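PDB 2Z4T: beta-galactoside alpha-2,6-sialyltransferase from Photobacterium sp., which probably transfers sialic acid from a CMP-linked donor to the galactose of acceptors such as lactose, forming an alpha-2,6 linkage. Local coordinates for residues F357-T362 against K376-V381; G361-A366 against K403-G408; I382-N387 against A501-C506; A445-S450 against V464-E469. All blocks are in the same frame, centred on the assembly; numbering follows the deposited sequence.

Interaction 1 of 4, residues F357-T362 against K376-V381; sequences FVFTGT and KQQINV. With C5P (cytidine-5'-monophosphate), chain C.
Q378 starts out with CG anti to its carbonyl carbon (chi1 -69°) and stays extended beyond it, while F359 on the facing strand has CG anti to the backbone N (chi1 172°). The two side chains cross at about a right angle, and the Q378 amide ends up against the backbone of G361 and T362. Its OE1 accepts a hydrogen bond from T362 N at 2.7 Å, with an N-H...O angle of 154° and the donor tilted well out of the carbonyl plane. The same oxygen lies 3.0 Å from G361 CA, an approach made easy by a residue with no side chain. On the other arm of the amide, Q378 NE2 gives a weak, long bond of 3.4 Å to T362 O and also hydrogen-bonds Y374 O in its own helix; with the OE1 bond these hold the amide in its rotation. T362 CG2 comes up to the same amide, 3.7 Å from Q378 NE2, the two side chains crossing at about a right angle.

Strand 356-360, helix 371-386 and strand 399-403 form a right-handed beta-alpha-beta unit in the parallel sheet of the C-terminal Rossmann-like domain of this GT-B enzyme, and the contact seats the helix on the strand that precedes it. F359 meets the helix with its ring edge: CE1 stands 3.6 Å from V381 CG1, CZ is 4.0 Å from Q378 CB, and CE2 turns toward Q378 OE1, which lies near the ring plane. Beyond the strand end, G361 O accepts a hydrogen bond from N4 of the CMP base at 2.9 Å, across the peptide whose N-H goes to Q378.

Interaction 2 of 4, residues G361-A366 against K403-G408; sequences GTTVWA and KGHPGG. With C5P (cytidine-5'-monophosphate), chain C; GAL (beta-D-galactopyranose), chain B; GLC (alpha-D-glucopyranose), chain D.
H405 reaches across to T362 from its first side-chain atom: CB rests 3.6 Å from T362 C. CG and CD2 lie beside the CMP base, with H405 CD2 3.3 Å from C5 of the nucleotide. On the other side of the ring, ND1 accepts the backbone N-H of G407 at 3.1 Å, nearly in the ring plane, which fixes the rotation of the imidazole inside the type I turn H405-G408. CE1 runs up to W365 CZ2 at 3.5 Å, the two rings inclined at 77° in an oblique meeting. At the tip, NE2 donates an almost straight bond (171°) to phosphate oxygen O1P of CMP, 2.8 Å away.

T363 is the wedge in this arrangement. Its CG2 makes a CH-pi contact over the imidazole face, 3.7 Å from the H405 ring centroid, and also lies over one face of the W365 indole. The opposite indole face carries C5 of the galactose, and the glucose lies over that side too, so H405, which holds the phosphate, and W365, which carries the sugar, touch each other in the cleft between CMP and lactose. With OG1 anti to the backbone N (chi1 -168°), T363 donates from this hydroxyl to G407 O at 2.9 Å from above the carbonyl plane, tying the loop to the turn. Farther back, K403 O accepts from both G361 N and the base amino group N4.

Both loops leave the C-terminal ends of adjacent parallel strands, 356-360 and 399-403. T362 leans on Y374 of helix 371-386, and T363 on I411 of helix 410-417.

Interaction 3 of 4, residues I382-N387 against A501-C506; sequences INNAIN and ADLPNC
N384 gives the direct hydrogen bond of this contact: ND2 donates to P504 O over 3.1 Å, almost straight at 171°, with the acceptor in the plane of the amide. P504 O also takes N380 ND2 from one turn earlier in the helix, so two asparagines grip one carbonyl, while N384 ND2 has a further bond back to N380 O. The other arm of the N384 amide, OD1, is held by S390 OG.

Van der Waals contacts surround this bond. N384 OD1 lies against the proline ring, 3.3 Å from P504 CD, and the sulphur C506 SG stands 3.5 Å from N384 ND2. C506 has SG anti to its carbonyl carbon (chi1 -57°), on the side of the N384 amide. C506 CB packs on N383 CB at 3.6 Å, while the polar end of N383 turns elsewhere, its OD1 bonding Y419 OH. L503 CB adds a looser touch on the N384 amide.

One water makes the third kind of link. It accepts from N387 ND2 at 2.9 Å and donates to C506 O at 3.1 Å, joining the N387 side chain to the C506 backbone just past the helix end.

The contact is remote from the CMP and lactose pockets. It anchors the C-terminal tail, closed by the C506-C511 disulfide, on the last turns of helix 371-386 at the outside of the Rossmann-like domain.

Interaction 4 of 4, residues A445-S450 against V464-E469; sequences AGIASS and VFTSTE. With C5P (cytidine-5'-monophosphate), chain C.
V464 opens the pairing with its N-H, which donates to G446 O; N and O are 2.8 Å apart, in the parallel manner expected of neighbouring strands in this Rossmann-like sheet. Its own carbonyl then receives A448 N at 2.9 Å. These two bonds, one given and one received by V464, straddle I447, its bridge partner, whose CA comes to 3.2 Å from V464 O in a CA-H...O contact. The side chains of I447 and V464 lie on the same face of the sheet, with I447 CD1 near V464 CB, and helix 371-386 covers them through Q378 and V381.

F465, next along, sends its ring to the other face. A448 CB sits over one face of that ring, 3.8 Å from the centroid and displaced toward CD1 and CE1: a CH-pi contact. M486 of helix 481-488 touches both residues and closes that side.

T466 is the last to touch, and lightly, its OG1 lying 4.4 Å from I447 CG2. From there the chain moves off toward the surface, where S467 O bonds Y373 OH.

The partner chain runs instead past the C-terminal end of strand 443-447 to the nucleotide phosphate. S449 has OG anti to the backbone N (chi1 165°), and this hydroxyl donates to phosphate oxygen O3P of CMP at 2.8 Å. One residue on, the backbone S450 N reaches O2P of CMP at 2.7 Å with an N-H...O angle of 167°.

From the N terminus, strand 356-360 comes first, and interaction 1 closes a short loop to helix 371-386. Interaction 2 starts from the same strand end, sharing G361 and T362, and closes a longer loop to the segment after strand 399-403. Interaction 3 takes the next turns of that helix, crosses interaction 2 in chain order, and closes the widest loop, ending in the C-terminal tail. Interaction 4 falls within that span and joins strands 443-447 and 460-465. Interactions 1 and 4 meet in the sheet, where T360 pairs with A445 and I447. Interactions 1, 2 and 4 all reach CMP; interaction 3 ties helix 371-386 to the C-terminal tail.

Interaction 1 of 4, residues F357-T362 against K376-V381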
# COMPACT_ATOMS: atom_id res chain seq x y z
N PHE A 357 10.62 18.20 18.15
CA PHE A 357 10.94 16.84 18.50
C PHE A 357 9.69 15.99 18.32
O PHE A 357 8.63 16.35 18.83
CB PHE A 357 11.43 16.79 19.95
CG PHE A 357 11.40 15.41 20.57
CD1 PHE A 357 11.90 14.30 19.90
CD2 PHE A 357 10.93 15.25 21.87
CE1 PHE A 357 11.88 13.04 20.49
CE2 PHE A 357 10.93 14.00 22.48
CZ PHE A 357 11.41 12.89 21.79
N VAL A 358 9.80 14.90 17.56
CA VAL A 358 8.70 13.96 17.45
C VAL A 358 9.08 12.68 18.17
O VAL A 358 10.11 12.09 17.88
CB VAL A 358 8.32 13.61 15.96
CG1 VAL A 358 7.28 12.46 15.91
CG2 VAL A 358 7.80 14.83 15.23
N PHE A 359 8.26 12.29 19.14
CA PHE A 359 8.42 10.99 19.75
C PHE A 359 7.54 10.01 19.00
O PHE A 359 6.34 10.29 18.81
CB PHE A 359 8.05 11.00 21.24
CG PHE A 359 8.03 9.63 21.85
CD1 PHE A 359 9.19 9.06 22.35
CD2 PHE A 359 6.85 8.88 21.87
CE1 PHE A 359 9.18 7.78 22.89
CE2 PHE A 359 6.82 7.59 22.41
CZ PHE A 359 7.99 7.04 22.92
N THR A 360 8.12 8.88 18.56
CA THR A 360 7.34 7.86 17.87
C THR A 360 6.99 6.72 18.82
O THR A 360 7.88 6.15 19.45
CB THR A 360 8.05 7.31 16.59
OG1 THR A 360 9.26 6.61 16.94
CG2 THR A 360 8.40 8.43 15.66
N GLY A 361 5.70 6.38 18.91
CA GLY A 361 5.26 5.38 19.90
C GLY A 361 5.16 3.98 19.33
O GLY A 361 5.42 3.76 18.15
N THR A 362 4.79 3.02 20.17
CA THR A 362 4.55 1.66 19.74
C THR A 362 3.22 1.13 20.30
O THR A 362 2.53 1.81 21.05
CB THR A 362 5.71 0.71 20.14
OG1 THR A 362 5.61 -0.51 19.40
CG2 THR A 362 5.67 0.39 21.64
N LYS A 376 2.83 3.68 30.31
CA LYS A 376 3.63 4.23 31.39
C LYS A 376 5.13 4.23 31.02
O LYS A 376 5.84 5.20 31.30
CB LYS A 376 3.31 3.54 32.72
CG LYS A 376 4.39 3.68 33.82
CD LYS A 376 3.88 3.13 35.17
CE LYS A 376 4.95 2.35 35.95
NZ LYS A 376 5.98 3.27 36.48
N GLN A 377 5.58 3.18 30.34
CA GLN A 377 6.96 3.12 29.85
C GLN A 377 7.32 4.17 28.78
O GLN A 377 8.42 4.76 28.82
CB GLN A 377 7.30 1.72 29.36
CG GLN A 377 7.42 0.68 30.49
CD GLN A 377 8.30 1.14 31.67
OE1 GLN A 377 9.47 1.47 31.50
NE2 GLN A 377 7.72 1.17 32.88
N GLN A 378 6.42 4.40 27.83
CA GLN A 378 6.68 5.37 26.79
C GLN A 378 6.70 6.80 27.34
O GLN A 378 7.49 7.64 26.89
CB GLN A 378 5.71 5.18 25.62
CG GLN A 378 5.97 3.88 24.85
CD GLN A 378 4.96 3.61 23.74
OE1 GLN A 378 5.04 4.18 22.65
NE2 GLN A 378 4.00 2.72 24.02
N ILE A 379 5.83 7.06 28.32
CA ILE A 379 5.86 8.31 29.07
C ILE A 379 7.25 8.46 29.70
O ILE A 379 7.86 9.54 29.65
CB ILE A 379 4.75 8.34 30.13
CG1 ILE A 379 3.39 8.60 29.45
CG2 ILE A 379 5.05 9.41 31.21
CD1 ILE A 379 2.16 8.46 30.36
N ASN A 380 7.77 7.38 30.25
CA ASN A 380 9.08 7.44 30.83
C ASN A 380 10.17 7.69 29.77
O ASN A 380 11.17 8.39 30.06
CB ASN A 380 9.39 6.20 31.66
CG ASN A 380 10.63 6.37 32.50
OD1 ASN A 380 10.71 7.29 33.30
ND2 ASN A 380 11.62 5.52 32.30
N VAL A 381 10.00 7.14 28.57
CA VAL A 381 10.97 7.38 27.50
C VAL A 381 10.92 8.84 27.05
O VAL A 381 11.98 9.47 26.92
CB VAL A 381 10.81 6.41 26.33
CG1 VAL A 381 11.78 6.76 25.20
CG2 VAL A 381 11.03 5.00 26.80
O3P C5P C . 5.99 -0.02 14.73
P C5P C . 5.78 -0.94 13.58
O1P C5P C . 4.50 -1.72 13.83
O2P C5P C . 7.04 -1.69 13.20
O5' C5P C . 5.54 0.01 12.33
C5' C5P C . 5.00 -0.46 11.12
C4' C5P C . 4.55 0.79 10.37
O4' C5P C . 3.55 1.48 11.13
C3' C5P C . 5.65 1.82 10.20
O3' C5P C . 6.41 1.64 9.01
C2' C5P C . 4.86 3.09 10.08
O2' C5P C . 4.21 3.16 8.80
C1' C5P C . 3.72 2.90 11.02
N1 C5P C . 4.02 3.53 12.31
C2 C5P C . 3.83 4.93 12.45
N3 C5P C . 4.08 5.55 13.63
C4 C5P C . 4.52 4.84 14.70
C5 C5P C . 4.72 3.44 14.59
C6 C5P C . 4.45 2.81 13.37
O2 C5P C . 3.44 5.63 11.49
N4 C5P C . 4.75 5.48 15.87

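Interaction 2 of 4, residues G361-A366 against K403-G408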
# COMPACT_ATOMS: atom_id res chain seq x y z
N GLY A 361 5.70 6.38 18.91
CA GLY A 361 5.26 5.38 19.90
C GLY A 361 5.16 3.98 19.33
O GLY A 361 5.42 3.76 18.15
N THR A 362 4.79 3.02 20.17
CA THR A 362 4.55 1.66 19.74
C THR A 362 3.22 1.13 20.30
O THR A 362 2.53 1.81 21.05
CB THR A 362 5.71 0.71 20.14
OG1 THR A 362 5.61 -0.51 19.40
CG2 THR A 362 5.67 0.39 21.64
N THR A 363 2.88 -0.11 19.94
CA THR A 363 1.71 -0.74 20.52
C THR A 363 2.05 -2.18 20.85
O THR A 363 3.09 -2.65 20.41
CB THR A 363 0.50 -0.69 19.57
OG1 THR A 363 -0.66 -1.07 20.29
CG2 THR A 363 0.69 -1.61 18.36
N VAL A 364 1.19 -2.86 21.61
CA VAL A 364 1.36 -4.30 21.83
C VAL A 364 0.35 -5.06 21.00
O VAL A 364 -0.85 -4.80 21.10
CB VAL A 364 1.00 -4.76 23.26
CG1 VAL A 364 2.06 -5.75 23.75
CG2 VAL A 364 0.75 -3.59 24.22
N TRP A 365 0.83 -6.03 20.22
CA TRP A 365 -0.07 -6.99 19.57
C TRP A 365 -0.32 -8.20 20.50
O TRP A 365 0.56 -8.61 21.26
CB TRP A 365 0.51 -7.47 18.22
CG TRP A 365 0.87 -6.37 17.23
CD1 TRP A 365 2.08 -6.21 16.60
CD2 TRP A 365 0.02 -5.30 16.75
NE1 TRP A 365 2.04 -5.11 15.77
CE2 TRP A 365 0.79 -4.54 15.83
CE3 TRP A 365 -1.30 -4.92 17.02
CZ2 TRP A 365 0.28 -3.41 15.17
CZ3 TRP A 365 -1.81 -3.78 16.36
CH2 TRP A 365 -1.01 -3.05 15.44
N ALA A 366 -1.54 -8.75 20.45
CA ALA A 366 -1.88 -9.94 21.24
C ALA A 366 -1.44 -9.82 22.72
O ALA A 366 -0.95 -10.78 23.30
CB ALA A 366 -1.25 -11.20 20.60
N LYS A 403 3.68 10.90 17.67
CA LYS A 403 3.19 9.99 16.62
C LYS A 403 3.29 8.61 17.30
O LYS A 403 4.31 7.97 17.11
CB LYS A 403 4.21 10.11 15.48
CG LYS A 403 3.94 9.26 14.24
CD LYS A 403 2.53 9.55 13.75
CE LYS A 403 2.13 8.60 12.73
NZ LYS A 403 1.77 7.28 13.23
N GLY A 404 2.30 8.05 18.02
CA GLY A 404 1.02 7.50 17.58
C GLY A 404 1.57 6.49 16.58
O GLY A 404 1.43 6.77 15.40
N HIS A 405 2.02 5.28 16.94
CA HIS A 405 1.33 4.00 16.60
C HIS A 405 -0.12 3.93 16.14
O HIS A 405 -1.04 4.15 16.92
CB HIS A 405 1.80 2.77 17.39
CG HIS A 405 2.03 1.57 16.51
ND1 HIS A 405 1.00 0.88 15.90
CD2 HIS A 405 3.18 0.96 16.11
CE1 HIS A 405 1.50 -0.11 15.17
NE2 HIS A 405 2.82 -0.08 15.29
N PRO A 406 -0.32 3.64 14.85
CA PRO A 406 -1.66 3.53 14.25
C PRO A 406 -2.58 2.60 15.05
O PRO A 406 -3.76 2.91 15.19
CB PRO A 406 -1.39 2.96 12.86
CG PRO A 406 0.01 3.41 12.52
CD PRO A 406 0.77 3.50 13.85
N GLY A 407 -2.04 1.50 15.57
CA GLY A 407 -2.78 0.57 16.40
C GLY A 407 -2.62 0.77 17.91
O GLY A 407 -2.84 -0.16 18.68
N GLY A 408 -2.26 1.97 18.33
CA GLY A 408 -1.96 2.22 19.75
C GLY A 408 -3.17 2.28 20.66
O GLY A 408 -3.09 1.95 21.84
O3P C5P C . 5.99 -0.02 14.73
P C5P C . 5.78 -0.94 13.58
O1P C5P C . 4.50 -1.72 13.83
O2P C5P C . 7.04 -1.69 13.20
O5' C5P C . 5.54 0.01 12.33
C5' C5P C . 5.00 -0.46 11.12
C4' C5P C . 4.55 0.79 10.37
O4' C5P C . 3.55 1.48 11.13
C3' C5P C . 5.65 1.82 10.20
O3' C5P C . 6.41 1.64 9.01
C2' C5P C . 4.86 3.09 10.08
O2' C5P C . 4.21 3.16 8.80
C1' C5P C . 3.72 2.90 11.02
N1 C5P C . 4.02 3.53 12.31
C2 C5P C . 3.83 4.93 12.45
N3 C5P C . 4.08 5.55 13.63
C4 C5P C . 4.52 4.84 14.70
C5 C5P C . 4.72 3.44 14.59
C6 C5P C . 4.45 2.81 13.37
O2 C5P C . 3.44 5.63 11.49
N4 C5P C . 4.75 5.48 15.87
C1 GAL B . -1.19 -8.26 14.12
C2 GAL B . -0.71 -9.58 13.53
C3 GAL B . 0.80 -9.52 13.32
C4 GAL B . 1.19 -8.26 12.54
C5 GAL B . 0.57 -7.00 13.15
C6 GAL B . 0.75 -5.76 12.27
O2 GAL B . -1.08 -10.65 14.39
O3 GAL B . 1.25 -10.68 12.64
O4 GAL B . 0.77 -8.42 11.20
O5 GAL B . -0.82 -7.19 13.28
O6 GAL B . 2.10 -5.35 12.18
C1 GLC D . -5.91 -6.62 15.97
C2 GLC D . -5.02 -5.66 15.18
C3 GLC D . -4.05 -6.47 14.32
C4 GLC D . -3.28 -7.53 15.13
C5 GLC D . -4.28 -8.35 15.99
C6 GLC D . -3.76 -9.44 16.95
O1 GLC D . -6.64 -7.48 15.09
O2 GLC D . -5.75 -4.81 14.33
O3 GLC D . -3.21 -5.60 13.62
O4 GLC D . -2.59 -8.35 14.20
O5 GLC D . -5.07 -7.45 16.76
O6 GLC D . -2.36 -9.57 17.04

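Interaction 3 of 4, residues I382-N387 against A501-C506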
# COMPACT_ATOMS: atom_id res chain seq x y z
N ILE A 382 9.72 9.38 26.84
CA ILE A 382 9.57 10.81 26.51
C ILE A 382 10.28 11.65 27.59
O ILE A 382 11.03 12.58 27.27
CB ILE A 382 8.08 11.21 26.34
CG1 ILE A 382 7.48 10.52 25.11
CG2 ILE A 382 7.91 12.73 26.19
CD1 ILE A 382 6.00 10.44 25.11
N ASN A 383 10.07 11.29 28.85
CA ASN A 383 10.66 12.04 29.96
C ASN A 383 12.16 12.05 29.95
O ASN A 383 12.79 13.07 30.21
CB ASN A 383 10.13 11.55 31.30
CG ASN A 383 8.70 11.99 31.54
OD1 ASN A 383 8.22 12.90 30.87
ND2 ASN A 383 8.01 11.33 32.47
N ASN A 384 12.74 10.91 29.59
CA ASN A 384 14.19 10.82 29.46
C ASN A 384 14.75 11.81 28.44
O ASN A 384 15.80 12.43 28.67
CB ASN A 384 14.56 9.38 29.13
CG ASN A 384 14.87 8.59 30.38
OD1 ASN A 384 15.98 8.70 30.90
ND2 ASN A 384 13.89 7.80 30.88
N ALA A 385 14.02 11.99 27.33
CA ALA A 385 14.39 12.91 26.25
C ALA A 385 14.29 14.41 26.60
O ALA A 385 15.12 15.20 26.12
CB ALA A 385 13.57 12.61 24.98
N ILE A 386 13.28 14.78 27.40
CA ILE A 386 12.97 16.20 27.65
C ILE A 386 13.35 16.66 29.06
O ILE A 386 13.12 17.82 29.41
CB ILE A 386 11.46 16.52 27.42
CG1 ILE A 386 10.61 16.06 28.63
CG2 ILE A 386 10.98 15.96 26.06
CD1 ILE A 386 9.07 16.15 28.46
N ASN A 387 13.91 15.75 29.87
CA ASN A 387 14.32 16.07 31.23
C ASN A 387 15.86 16.17 31.34
O ASN A 387 16.58 15.25 30.97
CB ASN A 387 13.71 15.05 32.22
CG ASN A 387 13.91 15.45 33.69
OD1 ASN A 387 15.01 15.80 34.10
ND2 ASN A 387 12.85 15.34 34.50
N ALA A 501 14.22 -0.62 30.31
CA ALA A 501 14.26 -0.99 31.73
C ALA A 501 15.47 -0.97 32.73
O ALA A 501 15.17 -1.06 33.93
CB ALA A 501 13.42 -2.29 31.95
N ASP A 502 16.77 -0.83 32.41
CA ASP A 502 17.52 -0.06 31.37
C ASP A 502 17.54 1.47 31.43
O ASP A 502 18.62 2.05 31.48
CB ASP A 502 17.45 -0.62 29.94
CG ASP A 502 18.72 -0.27 29.10
OD1 ASP A 502 19.11 -1.06 28.21
OD2 ASP A 502 19.35 0.78 29.33
N LEU A 503 16.39 2.12 31.44
CA LEU A 503 16.43 3.58 31.43
C LEU A 503 16.17 4.09 32.84
O LEU A 503 15.50 3.41 33.62
CB LEU A 503 15.39 4.17 30.49
CG LEU A 503 15.53 3.92 28.99
CD1 LEU A 503 14.27 4.44 28.31
CD2 LEU A 503 16.81 4.55 28.41
N PRO A 504 16.69 5.29 33.17
CA PRO A 504 16.42 5.89 34.47
C PRO A 504 14.94 6.15 34.62
O PRO A 504 14.27 6.42 33.63
CB PRO A 504 17.15 7.23 34.42
CG PRO A 504 17.96 7.24 33.18
CD PRO A 504 17.54 6.13 32.31
N ASN A 505 14.44 6.08 35.84
CA ASN A 505 13.06 6.38 36.12
C ASN A 505 12.83 7.90 36.36
O ASN A 505 13.22 8.46 37.40
CB ASN A 505 12.56 5.54 37.29
CG ASN A 505 11.06 5.66 37.51
OD1 ASN A 505 10.37 6.40 36.79
ND2 ASN A 505 10.54 4.94 38.50
N CYS A 506 12.16 8.54 35.41
CA CYS A 506 11.94 9.96 35.48
C CYS A 506 10.58 10.33 36.04
O CYS A 506 10.19 11.50 35.96
CB CYS A 506 12.12 10.57 34.10
SG CYS A 506 13.74 10.25 33.39
O HOH W 1 10.46 13.83 33.94

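Interaction 4 of 4, residues A445-S450 against V464-E469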
# COMPACT_ATOMS: atom_id res chain seq x y z
N ALA A 445 12.93 10.51 18.02
CA ALA A 445 13.30 9.40 18.88
C ALA A 445 12.04 8.61 19.23
O ALA A 445 10.93 9.09 19.03
CB ALA A 445 14.01 9.89 20.12
N GLY A 446 12.21 7.39 19.72
CA GLY A 446 11.06 6.59 20.04
C GLY A 446 11.35 5.12 20.15
O GLY A 446 12.51 4.69 20.32
N ILE A 447 10.28 4.34 20.06
CA ILE A 447 10.38 2.91 20.27
C ILE A 447 10.71 2.21 18.96
O ILE A 447 10.23 2.60 17.89
CB ILE A 447 9.08 2.34 20.90
CG1 ILE A 447 8.63 3.19 22.12
CG2 ILE A 447 9.24 0.84 21.23
CD1 ILE A 447 9.65 3.34 23.26
N ALA A 448 11.54 1.19 19.05
CA ALA A 448 11.90 0.35 17.92
C ALA A 448 10.67 0.04 17.08
O ALA A 448 9.62 -0.39 17.59
CB ALA A 448 12.54 -0.94 18.42
N SER A 449 10.81 0.24 15.77
CA SER A 449 9.68 0.19 14.87
C SER A 449 10.20 0.03 13.46
O SER A 449 11.33 0.44 13.16
CB SER A 449 8.92 1.50 14.94
OG SER A 449 8.03 1.63 13.84
N SER A 450 9.34 -0.49 12.59
CA SER A 450 9.62 -0.56 11.17
C SER A 450 9.96 0.81 10.58
O SER A 450 10.71 0.92 9.59
CB SER A 450 8.44 -1.15 10.42
OG SER A 450 7.98 -2.34 11.05
N VAL A 464 14.55 3.05 21.42
CA VAL A 464 14.48 2.28 22.65
C VAL A 464 13.66 1.04 22.37
O VAL A 464 12.61 1.12 21.73
CB VAL A 464 13.87 3.09 23.81
CG1 VAL A 464 13.68 2.20 25.04
CG2 VAL A 464 14.75 4.28 24.14
N PHE A 465 14.16 -0.10 22.83
CA PHE A 465 13.47 -1.36 22.68
C PHE A 465 12.66 -1.68 23.92
O PHE A 465 12.97 -1.24 25.02
CB PHE A 465 14.46 -2.49 22.41
CG PHE A 465 15.15 -2.39 21.09
CD1 PHE A 465 14.75 -3.18 20.03
CD2 PHE A 465 16.21 -1.51 20.92
CE1 PHE A 465 15.40 -3.09 18.80
CE2 PHE A 465 16.86 -1.41 19.68
CZ PHE A 465 16.45 -2.19 18.62
N THR A 466 11.65 -2.49 23.69
CA THR A 466 10.71 -3.03 24.65
C THR A 466 11.31 -3.93 25.75
O THR A 466 12.27 -4.65 25.53
CB THR A 466 9.67 -3.75 23.79
OG1 THR A 466 8.60 -2.84 23.50
CG2 THR A 466 9.17 -5.07 24.37
N SER A 467 10.75 -3.87 26.95
CA SER A 467 11.09 -4.76 28.05
C SER A 467 9.79 -5.22 28.65
O SER A 467 8.78 -4.53 28.56
CB SER A 467 11.89 -4.01 29.12
OG SER A 467 13.21 -3.74 28.69
N THR A 468 9.79 -6.41 29.26
CA THR A 468 8.58 -6.88 29.96
C THR A 468 8.73 -6.47 31.42
O THR A 468 9.78 -5.92 31.80
CB THR A 468 8.36 -8.43 29.83
OG1 THR A 468 9.55 -9.14 30.21
CG2 THR A 468 7.96 -8.82 28.39
N GLU A 469 7.71 -6.70 32.24
CA GLU A 469 7.81 -6.40 33.68
C GLU A 469 8.69 -7.43 34.42
O GLU A 469 8.82 -7.40 35.65
CB GLU A 469 6.42 -6.33 34.32
CG GLU A 469 5.52 -5.25 33.77
CD GLU A 469 4.47 -4.81 34.77
OE1 GLU A 469 3.27 -4.76 34.39
OE2 GLU A 469 4.84 -4.50 35.92
O3P C5P C . 5.99 -0.02 14.73
P C5P C . 5.78 -0.94 13.58
O1P C5P C . 4.50 -1.72 13.83
O2P C5P C . 7.04 -1.69 13.20
O5' C5P C . 5.54 0.01 12.33
C5' C5P C . 5.00 -0.46 11.12
C4' C5P C . 4.55 0.79 10.37
O4' C5P C . 3.55 1.48 11.13
C3' C5P C . 5.65 1.82 10.20
O3' C5P C . 6.41 1.64 9.01
C2' C5P C . 4.86 3.09 10.08
O2' C5P C . 4.21 3.16 8.80
C1' C5P C . 3.72 2.90 11.02
N1 C5P C . 4.02 3.53 12.31
C2 C5P C . 3.83 4.93 12.45
N3 C5P C . 4.08 5.55 13.63
C4 C5P C . 4.52 4.84 14.70
C5 C5P C . 4.72 3.44 14.59
C6 C5P C . 4.45 2.81 13.37
O2 C5P C . 3.44 5.63 11.49
N4 C5P C . 4.75 5.48 15.87